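Local coordinates for Acarbose/maltose binding protein GacH (Streptomyces glaucescens, PDB 3K01) that binds acarbose and an acarbose homologue, and probably maltose, as the extracellular solute receptor of an ABC transporter, at residues 35-38 and 39-42; 105-108 and 109-112; 318-322 and 323-327; 355-358 and 359-363. All blocks are in the same frame, centred on the assembly; numbering follows the deposited sequence.

Interaction 1 of 4, residues 35-38 and 39-42; sequences TSNE and AEKA
Asn37 and Glu40 face each other across a tight turn, their CA atoms 5.1 Å apart, where the chain leaves strand 28-34 and winds into helix 41-49. Asn37 O takes the N-H of Glu40 at 2.9 Å and that of Lys41 more weakly. The side chain of Asn37 folds back over the same turn, with CG placed between its own N and carbonyl carbon (chi1 71°). This brings Asn37 OD1 to 2.9 Å from Glu40 N, in a bond bent at the hydrogen (130°), and into a weak bond with Ala39 N. Glu40 answers in reverse: Glu40 OE1 takes Asn37 N at 3.0 Å in a nearly straight bond on the anti side, tilted out of the carboxylate plane. The amide and carboxylate are thereby stacked, their planes 20° apart. Farther out, the extended Lys41 chain brings Lys41 NZ to 2.9 Å from Glu38 OE1, a salt bridge approached from above the carboxylate plane. A water links Glu38 O to Ala42 N. Ser36 OG bonds Asp34 instead, and Ser36 O holds Asn64 of strand 58-64. Reciprocal side-chain-to-backbone bonding between Asn37 and Glu40 is the capping box of a helix N terminus, here opening the first beta-alpha unit.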
ATOM      1  N   THR A  35      -5.850  -6.010 -12.780  1.00 11.05           N
ATOM      2  CA  THR A  35      -6.656  -4.906 -12.208  1.00 11.16           C
ATOM      3  C   THR A  35      -6.013  -3.536 -12.483  1.00 11.59           C
ATOM      4  O   THR A  35      -6.460  -2.523 -11.921  1.00 12.62           O
ATOM      5  CB  THR A  35      -6.724  -5.017 -10.700  1.00 11.63           C
ATOM      6  OG1 THR A  35      -5.379  -5.007 -10.216  1.00 11.65           O
ATOM      7  CG2 THR A  35      -7.424  -6.299 -10.265  1.00 12.78           C
ATOM      8  N   SER A  36      -4.970  -3.476 -13.301  1.00 11.46           N
ATOM      9  CA  SER A  36      -4.301  -2.208 -13.559  1.00 11.77           C
ATOM     10  C   SER A  36      -5.263  -1.205 -14.215  1.00 12.45           C
ATOM     11  O   SER A  36      -6.292  -1.570 -14.807  1.00 12.33           O
ATOM     12  CB  SER A  36      -3.016  -2.422 -14.368  1.00 11.79           C
ATOM     13  OG  SER A  36      -3.324  -2.711 -15.718  1.00 11.67           O
ATOM     14  N   ASN A  37      -4.927   0.072 -14.072  1.00 13.62           N
ATOM     15  CA  ASN A  37      -5.843   1.132 -14.512  1.00 13.85           C
ATOM     16  C   ASN A  37      -5.833   1.397 -16.022  1.00 14.18           C
ATOM     17  O   ASN A  37      -5.090   0.773 -16.792  1.00 13.30           O
ATOM     18  CB  ASN A  37      -5.632   2.418 -13.685  1.00 14.35           C
ATOM     19  CG  ASN A  37      -4.338   3.119 -14.003  1.00 15.13           C
ATOM     20  OD1 ASN A  37      -3.805   3.016 -15.100  1.00 17.50           O
ATOM     21  ND2 ASN A  37      -3.840   3.882 -13.035  1.00 18.16           N
ATOM     22  N   GLU A  38      -6.666   2.352 -16.437  1.00 14.95           N
ATOM     23  CA  GLU A  38      -6.819   2.679 -17.853  1.00 16.45           C
ATOM     24  C   GLU A  38      -5.497   2.992 -18.551  1.00 15.94           C
ATOM     25  O   GLU A  38      -5.291   2.586 -19.697  1.00 16.70           O
ATOM     26  CB  GLU A  38      -7.808   3.850 -18.009  1.00 17.53           C
ATOM     27  CG  GLU A  38      -7.940   4.426 -19.413  1.00 23.36           C
ATOM     28  CD  GLU A  38      -8.628   3.487 -20.389  1.00 28.80           C
ATOM     29  OE1 GLU A  38      -9.448   2.633 -19.957  1.00 31.77           O
ATOM     30  OE2 GLU A  38      -8.362   3.618 -21.604  1.00 31.09           O
ATOM     31  N   ALA A  39      -4.620   3.718 -17.862  1.00 15.91           N
ATOM     32  CA  ALA A  39      -3.343   4.126 -18.428  1.00 15.66           C
ATOM     33  C   ALA A  39      -2.320   2.992 -18.421  1.00 14.97           C
ATOM     34  O   ALA A  39      -1.344   3.030 -19.170  1.00 14.92           O
ATOM     35  CB  ALA A  39      -2.790   5.328 -17.679  1.00 16.89           C
ATOM     36  N   GLU A  40      -2.524   2.010 -17.538  1.00 13.29           N
ATOM     37  CA  GLU A  40      -1.555   0.918 -17.353  1.00 12.96           C
ATOM     38  C   GLU A  40      -1.868  -0.328 -18.162  1.00 11.98           C
ATOM     39  O   GLU A  40      -0.968  -1.115 -18.443  1.00 11.93           O
ATOM     40  CB  GLU A  40      -1.496   0.526 -15.877  1.00 12.01           C
ATOM     41  CG  GLU A  40      -0.952   1.627 -14.998  1.00 14.44           C
ATOM     42  CD  GLU A  40      -1.228   1.437 -13.529  1.00 14.06           C
ATOM     43  OE1 GLU A  40      -2.115   0.623 -13.158  1.00 13.72           O
ATOM     44  OE2 GLU A  40      -0.544   2.142 -12.740  1.00 15.23           O
ATOM     45  N   LYS A  41      -3.136  -0.502 -18.539  1.00 12.09           N
ATOM     46  CA  LYS A  41      -3.585  -1.825 -19.001  1.00 11.68           C
ATOM     47  C   LYS A  41      -3.024  -2.242 -20.357  1.00 12.21           C
ATOM     48  O   LYS A  41      -2.798  -3.435 -20.581  1.00 11.92           O
ATOM     49  CB  LYS A  41      -5.108  -1.958 -18.961  1.00 12.38           C
ATOM     50  CG  LYS A  41      -5.845  -1.018 -19.918  1.00 13.05           C
ATOM     51  CD  LYS A  41      -7.337  -1.077 -19.681  1.00 16.69           C
ATOM     52  CE  LYS A  41      -8.083  -0.197 -20.688  1.00 19.44           C
ATOM     53  NZ  LYS A  41      -9.532  -0.194 -20.386  1.00 21.93           N
ATOM     54  N   ALA A  42      -2.776  -1.291 -21.257  1.00 12.02           N
ATOM     55  CA  ALA A  42      -2.165  -1.655 -22.550  1.00 12.43           C
ATOM     56  C   ALA A  42      -0.774  -2.253 -22.340  1.00 12.36           C
ATOM     57  O   ALA A  42      -0.414  -3.254 -22.952  1.00 12.48           O
ATOM     58  CB  ALA A  42      -2.096  -0.451 -23.512  1.00 13.48           C
TER
HETATM   59  O   HOH W   1      -3.639   1.533 -21.538  1.00 17.02           O

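Interaction 2 of 4, residues 105-108 and 109-112; sequences APLD and GTPA
Thr110 turns its hydroxyl back onto Leu107 O, bracing a type II beta turn that runs from Leu107 to Thr110 in the loop between helices 92-100 and 121-125. Thr110 OG1 donates to Leu107 O at 2.7 Å, tilted 23° from the carbonyl plane, while Thr110 N reaches Leu107 O only weakly, at 3.1 Å. Thus both the usual turn bond and a side-chain bond converge on Leu107 O. Gly109 holds the third position of the type II turn, where the positive phi is readily taken by glycine. The Thr110 rotamer sets OG1 between its own N and carbonyl carbon, and CG2 beside the N; this methyl, Thr110 CG2, then lies 3.4 Å from Leu107 O.

Leu107 CD2 meets Ala112 CB at 4.1 Å, a light apolar touch, and Tyr313 of helix 309-320 packs against Leu107, Thr110 and Ala112 alike. Asp108, at the second position of the turn, directs its carboxylate elsewhere: OD2 accepts from Thr133 N, tying the turn to strand 132-148, and OD1 makes a long, weak ion pair with Arg128. The hydroxyl of Thr110 has a second role, as the acceptor of an ST turn, with Ala112 N donating to Thr110 OG1 at 3.1 Å.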
ATOM      1  N   ALA A 105      -4.020 -21.526  -5.013  1.00  8.02           N
ATOM      2  CA  ALA A 105      -3.116 -22.682  -5.015  1.00  8.47           C
ATOM      3  C   ALA A 105      -1.877 -22.391  -4.187  1.00  8.13           C
ATOM      4  O   ALA A 105      -1.279 -21.324  -4.313  1.00  8.64           O
ATOM      5  CB  ALA A 105      -2.689 -22.986  -6.451  1.00  9.43           C
ATOM      6  N   PRO A 106      -1.442 -23.332  -3.343  1.00  9.04           N
ATOM      7  CA  PRO A 106      -0.181 -23.081  -2.635  1.00  9.06           C
ATOM      8  C   PRO A 106       1.006 -23.219  -3.585  1.00  9.21           C
ATOM      9  O   PRO A 106       1.001 -24.082  -4.468  1.00  9.98           O
ATOM     10  CB  PRO A 106      -0.154 -24.202  -1.588  1.00  9.73           C
ATOM     11  CG  PRO A 106      -0.933 -25.325  -2.221  1.00 10.81           C
ATOM     12  CD  PRO A 106      -2.048 -24.635  -2.985  1.00  9.57           C
ATOM     13  N   LEU A 107       2.026 -22.396  -3.395  1.00  8.48           N
ATOM     14  CA  LEU A 107       3.119 -22.319  -4.339  1.00  8.62           C
ATOM     15  C   LEU A 107       4.413 -22.894  -3.792  1.00  8.40           C
ATOM     16  O   LEU A 107       5.384 -23.022  -4.534  1.00  8.44           O
ATOM     17  CB  LEU A 107       3.318 -20.864  -4.788  1.00  7.91           C
ATOM     18  CG  LEU A 107       2.124 -20.196  -5.464  1.00  7.40           C
ATOM     19  CD1 LEU A 107       2.487 -18.778  -5.910  1.00  8.63           C
ATOM     20  CD2 LEU A 107       1.603 -20.986  -6.658  1.00  8.96           C
ATOM     21  N   ASP A 108       4.467 -23.231  -2.501  1.00  9.37           N
ATOM     22  CA  ASP A 108       5.704 -23.843  -1.968  1.00 10.34           C
ATOM     23  C   ASP A 108       5.993 -25.136  -2.677  1.00 10.66           C
ATOM     24  O   ASP A 108       5.093 -25.896  -3.009  1.00 11.18           O
ATOM     25  CB  ASP A 108       5.598 -24.090  -0.477  1.00 12.23           C
ATOM     26  CG  ASP A 108       5.186 -22.855   0.256  1.00 12.15           C
ATOM     27  OD1 ASP A 108       6.048 -21.957   0.488  1.00 14.52           O
ATOM     28  OD2 ASP A 108       3.960 -22.748   0.470  1.00 16.07           O
ATOM     29  N   GLY A 109       7.260 -25.351  -2.980  1.00 10.03           N
ATOM     30  CA  GLY A 109       7.660 -26.572  -3.662  1.00 10.70           C
ATOM     31  C   GLY A 109       7.132 -26.630  -5.078  1.00 10.09           C
ATOM     32  O   GLY A 109       6.926 -27.720  -5.619  1.00 11.04           O
ATOM     33  N   THR A 110       6.919 -25.466  -5.699  1.00  9.43           N
ATOM     34  CA  THR A 110       6.542 -25.383  -7.105  1.00  9.53           C
ATOM     35  C   THR A 110       7.492 -24.488  -7.842  1.00  9.75           C
ATOM     36  O   THR A 110       8.170 -23.657  -7.227  1.00 10.19           O
ATOM     37  CB  THR A 110       5.128 -24.826  -7.361  1.00  9.87           C
ATOM     38  OG1 THR A 110       5.144 -23.393  -7.225  1.00  9.33           O
ATOM     39  CG2 THR A 110       4.093 -25.457  -6.446  1.00 10.46           C
ATOM     40  N   PRO A 111       7.553 -24.644  -9.161  1.00 10.06           N
ATOM     41  CA  PRO A 111       8.445 -23.829  -9.992  1.00 10.96           C
ATOM     42  C   PRO A 111       8.028 -22.362 -10.000  1.00 10.83           C
ATOM     43  O   PRO A 111       8.731 -21.524 -10.566  1.00 13.55           O
ATOM     44  CB  PRO A 111       8.264 -24.433 -11.386  1.00 11.95           C
ATOM     45  CG  PRO A 111       7.891 -25.850 -11.129  1.00 13.81           C
ATOM     46  CD  PRO A 111       7.065 -25.837  -9.875  1.00 10.43           C
ATOM     47  N   ALA A 112       6.901 -21.959  -9.407  1.00 10.39           N
ATOM     48  CA  ALA A 112       6.498 -20.535  -9.396  1.00  9.49           C
ATOM     49  C   ALA A 112       7.458 -19.624  -8.633  1.00  9.96           C
ATOM     50  O   ALA A 112       7.547 -18.459  -8.877  1.00 10.43           O
ATOM     51  CB  ALA A 112       5.083 -20.374  -8.823  1.00  9.52           C
TER

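Interaction 3 of 4, residues 318-322 and 323-327; sequences YMSSA and KVQQQ
Ser321 and Val324 meet at the junction where helix 309-320 stops and helix 322-332 starts. Among the hydrogen bonds, the N-cap comes first: Ser321 OG accepts from Val324 N at 3.3 Å, a long but nearly straight bond (168°). The same hydroxyl, Ser321 OG, donates to Tyr318 O at 2.7 Å, in the carbonyl plane, so it bridges the end of one helix and the start of the next. Chi1 of 70° tucks OG between the Ser321 N and carbonyl carbon, where it can serve both. Tyr318 O also takes Ser321 N, and is gripped twice. Regular helical bonds then begin, with Gln325 N giving to Ser321 O and Gln326 N to Ala322 O, each at 2.9 Å.

The apolar contact centres on Val324. Val324 CG2 sits over one face of the Tyr318 ring, 3.9 Å from the centroid, a CH-pi contact that leans toward the ring rim, while Val324 CG1 comes near Met319 SD at 4.4 Å.

Water joins the polar ends. One molecule donates to both Tyr318 OH and Gln327 OE1; another spans Gln326 OE1 and, weakly, Ala322 O, while Gln326 NE2 bonds Glu330 OE2.

Around the junction, Tyr318 OH bonds Leu47 O of helix 41-49, against which Met319 also packs through Tyr44. In the modelled conformer Ser320 OG reaches Pro137 O in strand 132-148, and Gln326 touches helix 345-348.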
ATOM      1  N   TYR A 318       7.269 -15.540 -14.597  1.00  7.81           N
ATOM      2  CA  TYR A 318       7.570 -14.558 -15.630  1.00  8.24           C
ATOM      3  C   TYR A 318       7.102 -13.149 -15.251  1.00  8.21           C
ATOM      4  O   TYR A 318       7.885 -12.196 -15.338  1.00  8.64           O
ATOM      5  CB  TYR A 318       6.930 -15.018 -16.941  1.00  8.82           C
ATOM      6  CG  TYR A 318       6.826 -13.942 -17.996  1.00  9.83           C
ATOM      7  CD1 TYR A 318       7.940 -13.552 -18.740  1.00 11.33           C
ATOM      8  CD2 TYR A 318       5.613 -13.303 -18.225  1.00  9.79           C
ATOM      9  CE1 TYR A 318       7.833 -12.555 -19.706  1.00 12.03           C
ATOM     10  CE2 TYR A 318       5.501 -12.304 -19.186  1.00 10.26           C
ATOM     11  CZ  TYR A 318       6.613 -11.948 -19.905  1.00  9.89           C
ATOM     12  OH  TYR A 318       6.503 -10.930 -20.859  1.00 11.26           O
ATOM     13  N   MET A 319       5.863 -13.007 -14.799  1.00  8.43           N
ATOM     14  CA  MET A 319       5.381 -11.663 -14.514  1.00  8.93           C
ATOM     15  C   MET A 319       6.063 -11.048 -13.296  1.00  8.94           C
ATOM     16  O   MET A 319       6.131  -9.811 -13.183  1.00  9.61           O
ATOM     17  CB  MET A 319       3.886 -11.690 -14.336  1.00  8.68           C
ATOM     18  CG  MET A 319       3.091 -12.007 -15.596  1.00  9.57           C
ATOM     19  SD  MET A 319       3.243 -10.731 -16.880  1.00 10.69           S
ATOM     20  CE  MET A 319       2.146  -9.411 -16.289  1.00 12.36           C
ATOM     21  N   SER A 320       6.565 -11.876 -12.379  1.00  8.28           N
ATOM     22  CA  SER A 320       7.280 -11.406 -11.179  0.50  8.51           C
ATOM     23  C   SER A 320       8.774 -11.213 -11.427  1.00  8.57           C
ATOM     24  O   SER A 320       9.491 -10.733 -10.545  1.00  9.09           O
ATOM     25  CB  SER A 320       7.063 -12.395 -10.023  0.50  8.70           C
ATOM     26  OG  SER A 320       7.624 -11.944  -8.791  0.50  7.90           O
ATOM     27  N   SER A 321       9.238 -11.593 -12.617  1.00  8.39           N
ATOM     28  CA  SER A 321      10.677 -11.598 -12.918  1.00  8.77           C
ATOM     29  C   SER A 321      11.300 -10.200 -12.918  1.00  8.89           C
ATOM     30  O   SER A 321      10.601  -9.193 -13.153  1.00  9.24           O
ATOM     31  CB  SER A 321      10.939 -12.269 -14.279  1.00  9.28           C
ATOM     32  OG  SER A 321      10.475 -11.456 -15.350  1.00  9.84           O
ATOM     33  N   ALA A 322      12.608 -10.145 -12.696  1.00  9.43           N
ATOM     34  CA  ALA A 322      13.289  -8.863 -12.733  1.00  9.57           C
ATOM     35  C   ALA A 322      13.065  -8.164 -14.062  1.00 10.45           C
ATOM     36  O   ALA A 322      12.854  -6.947 -14.112  1.00 10.51           O
ATOM     37  CB  ALA A 322      14.773  -9.035 -12.475  1.00  9.91           C
ATOM     38  N   LYS A 323      13.128  -8.909 -15.157  1.00 10.65           N
ATOM     39  CA  LYS A 323      12.962  -8.282 -16.455  1.00 10.65           C
ATOM     40  C   LYS A 323      11.603  -7.591 -16.587  1.00  9.97           C
ATOM     41  O   LYS A 323      11.527  -6.436 -17.026  1.00 10.11           O
ATOM     42  CB  LYS A 323      13.177  -9.315 -17.567  1.00 12.12           C
ATOM     43  CG  LYS A 323      13.105  -8.722 -18.962  1.00 15.92           C
ATOM     44  CD  LYS A 323      13.222  -9.838 -20.015  1.00 21.29           C
ATOM     45  CE  LYS A 323      13.050  -9.295 -21.424  1.00 24.28           C
ATOM     46  NZ  LYS A 323      13.227 -10.386 -22.430  1.00 28.66           N
ATOM     47  N   VAL A 324      10.540  -8.291 -16.215  1.00  8.99           N
ATOM     48  CA  VAL A 324       9.199  -7.702 -16.284  1.00  9.11           C
ATOM     49  C   VAL A 324       9.008  -6.542 -15.286  1.00  8.48           C
ATOM     50  O   VAL A 324       8.425  -5.526 -15.648  1.00  8.43           O
ATOM     51  CB  VAL A 324       8.100  -8.761 -16.165  1.00  8.75           C
ATOM     52  CG1 VAL A 324       6.715  -8.126 -16.070  1.00  9.16           C
ATOM     53  CG2 VAL A 324       8.159  -9.712 -17.384  1.00 10.23           C
ATOM     54  N   GLN A 325       9.546  -6.663 -14.078  1.00  8.00           N
ATOM     55  CA  GLN A 325       9.458  -5.577 -13.099  1.00  8.29           C
ATOM     56  C   GLN A 325      10.166  -4.335 -13.600  1.00  8.49           C
ATOM     57  O   GLN A 325       9.653  -3.206 -13.429  1.00  8.40           O
ATOM     58  CB  GLN A 325      10.021  -6.031 -11.751  1.00  7.88           C
ATOM     59  CG  GLN A 325       9.152  -7.118 -11.099  1.00  7.92           C
ATOM     60  CD  GLN A 325       9.257  -7.170  -9.596  1.00  8.26           C
ATOM     61  OE1 GLN A 325       8.769  -8.130  -8.965  1.00 12.95           O
ATOM     62  NE2 GLN A 325       9.835  -6.170  -9.002  1.00  7.39           N
ATOM     63  N   GLN A 326      11.311  -4.516 -14.255  1.00  8.96           N
ATOM     64  CA  GLN A 326      12.032  -3.380 -14.831  1.00  8.61           C
ATOM     65  C   GLN A 326      11.234  -2.707 -15.917  1.00  8.83           C
ATOM     66  O   GLN A 326      11.101  -1.496 -15.930  1.00  9.04           O
ATOM     67  CB  GLN A 326      13.371  -3.842 -15.387  1.00  9.69           C
ATOM     68  CG  GLN A 326      14.137  -2.721 -16.090  1.00 10.12           C
ATOM     69  CD  GLN A 326      15.410  -3.224 -16.716  1.00 12.13           C
ATOM     70  OE1 GLN A 326      15.998  -4.207 -16.258  1.00 12.17           O
ATOM     71  NE2 GLN A 326      15.850  -2.543 -17.763  1.00 12.35           N
ATOM     72  N   GLN A 327      10.697  -3.484 -16.846  1.00  9.11           N
ATOM     73  CA  GLN A 327       9.865  -2.894 -17.902  1.00  9.94           C
ATOM     74  C   GLN A 327       8.658  -2.147 -17.328  1.00  9.78           C
ATOM     75  O   GLN A 327       8.268  -1.100 -17.842  1.00  9.73           O
ATOM     76  CB  GLN A 327       9.389  -3.975 -18.847  1.00 10.51           C
ATOM     77  CG  GLN A 327      10.480  -4.643 -19.658  1.00 13.02           C
ATOM     78  CD  GLN A 327       9.935  -5.785 -20.468  1.00 17.83           C
ATOM     79  OE1 GLN A 327       9.578  -6.843 -19.928  1.00 18.74           O
ATOM     80  NE2 GLN A 327       9.845  -5.581 -21.774  1.00 21.87           N
TER
HETATM   81  O   HOH W   2       8.648  -9.142 -21.282  1.00 22.05           O
HETATM   82  O   HOH W   3      15.828  -6.175 -14.307  1.00 15.99           O

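Interaction 4 of 4, residues 355-358 and 359-363; sequences FFKP and AVDKA
Lys357 NZ and Asp361 OD1 form a salt bridge of 3.0 Å, four residues apart near the end of helix 351-360. The ammonium meets the carboxylate on its syn side, 22° out of plane. To get there the lysine bends twice: CG leaves anti to the backbone N (chi1 -171°), and turns at chi2 and chi4 carry the chain obliquely across Val360, where Lys357 CD lies 4.0 Å from Val360 CB. Tyr342 adds a cation-pi contact to the same ammonium-bearing side chain.

Beneath these side chains the helical backbone sets the spacing, with Val360 N bound to Phe356 O at 2.8 Å and Asp361 N to Lys357 O at 3.0 Å. Pro358 has no N-H to give to the preceding turn, and the helix kinks there; a water at this step takes Ala359 N at 2.9 Å and donates to Phe355 O. A second water links Pro358 O to Lys362 NZ.

On the inward side, Phe356 CD1 comes to 4.4 Å from Ala359 CB, and both residues pack on Ala144 of strand 132-148, while Val360 lies on Thr142. A type I beta turn runs from Val360 to Ala363. The whole is a proline-kinked helical segment with an i to i+4 salt bridge, leading into strand 363-364 of the mixed sheet.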
ATOM      1  N   PHE A 355      11.242   9.603  -5.755  1.00  7.82           N
ATOM      2  CA  PHE A 355      10.351  10.135  -4.723  1.00  7.84           C
ATOM      3  C   PHE A 355      10.102   9.156  -3.590  1.00  7.45           C
ATOM      4  O   PHE A 355      10.067   9.585  -2.432  1.00  8.74           O
ATOM      5  CB  PHE A 355       8.987  10.515  -5.287  1.00  8.25           C
ATOM      6  CG  PHE A 355       8.916  11.840  -6.007  1.00  7.35           C
ATOM      7  CD1 PHE A 355       9.481  12.989  -5.459  1.00 10.91           C
ATOM      8  CD2 PHE A 355       8.185  11.951  -7.184  1.00 10.32           C
ATOM      9  CE1 PHE A 355       9.351  14.223  -6.105  1.00 10.21           C
ATOM     10  CE2 PHE A 355       8.068  13.202  -7.848  1.00  9.14           C
ATOM     11  CZ  PHE A 355       8.640  14.311  -7.284  1.00 10.29           C
ATOM     12  N   PHE A 356       9.911   7.866  -3.901  1.00  7.47           N
ATOM     13  CA  PHE A 356       9.318   6.918  -2.943  1.00  6.88           C
ATOM     14  C   PHE A 356      10.166   5.848  -2.346  1.00  6.90           C
ATOM     15  O   PHE A 356       9.747   5.219  -1.385  1.00  7.49           O
ATOM     16  CB  PHE A 356       8.056   6.255  -3.512  1.00  7.44           C
ATOM     17  CG  PHE A 356       6.872   7.157  -3.455  1.00  6.61           C
ATOM     18  CD1 PHE A 356       6.041   7.205  -2.342  1.00  9.49           C
ATOM     19  CD2 PHE A 356       6.643   8.028  -4.496  1.00  8.19           C
ATOM     20  CE1 PHE A 356       4.964   8.125  -2.315  1.00  9.99           C
ATOM     21  CE2 PHE A 356       5.579   8.911  -4.461  1.00 10.17           C
ATOM     22  CZ  PHE A 356       4.759   8.946  -3.361  1.00 10.26           C
ATOM     23  N   LYS A 357      11.345   5.578  -2.894  1.00  7.33           N
ATOM     24  CA  LYS A 357      12.086   4.466  -2.328  1.00  7.91           C
ATOM     25  C   LYS A 357      12.422   4.632  -0.832  1.00  7.51           C
ATOM     26  O   LYS A 357      12.253   3.673  -0.070  1.00  7.62           O
ATOM     27  CB  LYS A 357      13.283   4.063  -3.181  1.00  8.29           C
ATOM     28  CG  LYS A 357      13.972   2.747  -2.719  1.00 10.08           C
ATOM     29  CD  LYS A 357      12.981   1.592  -2.454  1.00 10.96           C
ATOM     30  CE  LYS A 357      13.637   0.215  -2.445  1.00 12.96           C
ATOM     31  NZ  LYS A 357      14.746   0.090  -1.517  1.00 14.65           N
ATOM     32  N   PRO A 358      12.873   5.821  -0.388  1.00  7.80           N
ATOM     33  CA  PRO A 358      13.091   5.929   1.053  1.00  7.96           C
ATOM     34  C   PRO A 358      11.826   5.669   1.881  1.00  7.69           C
ATOM     35  O   PRO A 358      11.886   5.043   2.940  1.00  8.89           O
ATOM     36  CB  PRO A 358      13.604   7.373   1.217  1.00  8.81           C
ATOM     37  CG  PRO A 358      14.281   7.654  -0.121  1.00  8.40           C
ATOM     38  CD  PRO A 358      13.347   7.023  -1.119  1.00  7.64           C
ATOM     39  N   ALA A 359      10.672   6.105   1.378  1.00  7.60           N
ATOM     40  CA  ALA A 359       9.404   5.812   2.062  1.00  7.65           C
ATOM     41  C   ALA A 359       9.101   4.309   2.068  1.00  7.73           C
ATOM     42  O   ALA A 359       8.684   3.736   3.080  1.00  7.76           O
ATOM     43  CB  ALA A 359       8.277   6.584   1.390  1.00  8.25           C
ATOM     44  N   VAL A 360       9.339   3.651   0.938  1.00  7.64           N
ATOM     45  CA  VAL A 360       9.142   2.196   0.849  1.00  8.21           C
ATOM     46  C   VAL A 360      10.018   1.452   1.872  1.00  8.08           C
ATOM     47  O   VAL A 360       9.600   0.430   2.427  1.00  7.51           O
ATOM     48  CB  VAL A 360       9.391   1.711  -0.593  1.00  8.31           C
ATOM     49  CG1 VAL A 360       9.555   0.180  -0.680  1.00  8.99           C
ATOM     50  CG2 VAL A 360       8.253   2.146  -1.483  1.00  8.94           C
ATOM     51  N   ASP A 361      11.209   1.974   2.152  1.00  7.56           N
ATOM     52  CA  ASP A 361      12.060   1.380   3.188  1.00  8.10           C
ATOM     53  C   ASP A 361      11.467   1.480   4.591  1.00  8.67           C
ATOM     54  O   ASP A 361      11.925   0.794   5.494  1.00  8.43           O
ATOM     55  CB  ASP A 361      13.461   2.010   3.198  1.00  8.78           C
ATOM     56  CG  ASP A 361      14.345   1.567   2.026  1.00 10.12           C
ATOM     57  OD1 ASP A 361      14.031   0.588   1.308  1.00  9.78           O
ATOM     58  OD2 ASP A 361      15.387   2.225   1.868  1.00 11.40           O
ATOM     59  N   LYS A 362      10.443   2.309   4.772  1.00  8.00           N
ATOM     60  CA  LYS A 362       9.751   2.405   6.056  1.00  8.95           C
ATOM     61  C   LYS A 362       8.483   1.599   6.088  1.00  8.07           C
ATOM     62  O   LYS A 362       7.754   1.665   7.089  1.00  8.16           O
ATOM     63  CB  LYS A 362       9.462   3.878   6.400  1.00  8.91           C
ATOM     64  CG  LYS A 362      10.709   4.643   6.860  1.00 12.27           C
ATOM     65  CD  LYS A 362      11.345   4.049   8.116  1.00 15.41           C
ATOM     66  CE  LYS A 362      12.603   4.826   8.416  1.00 17.04           C
ATOM     67  NZ  LYS A 362      13.713   4.420   7.494  1.00 16.60           N
ATOM     68  N   ALA A 363       8.172   0.836   5.046  1.00  7.10           N
ATOM     69  CA  ALA A 363       6.903   0.119   5.025  1.00  7.15           C
ATOM     70  C   ALA A 363       6.809  -0.900   6.152  1.00  7.46           C
ATOM     71  O   ALA A 363       7.787  -1.585   6.466  1.00  8.68           O
ATOM     72  CB  ALA A 363       6.703  -0.540   3.674  1.00  7.77           C
TER
HETATM   73  O   HOH W   4      10.625   8.730   0.111  1.00 12.86           O
HETATM   74  O   HOH W   5      13.894   5.443   4.654  1.00 14.20           O

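Overall arrangement
Each contact closes a short turn within one continuous run of chain; they follow one another in series, and none nests in or crosses another. Interaction 1 turns the chain from strand 28-34 into helix 41-49. Interaction 2 rounds a corner after helix 92-100, before the long strand 132-148. Interaction 3 joins helices 309-320 and 322-332, and interaction 4 carries helix 351-360 toward strand 363-364. Interactions 2 and 3 come nearest, about 6 Å between closest atoms: interaction 2 packs on helix 309-320, whose end forms part of interaction 3. Helix 41-49 connects interactions 1 and 3, whose centres are about 17 Å apart. Strand 132-148 runs past interactions 2, 3 and 4, linking these distant turns.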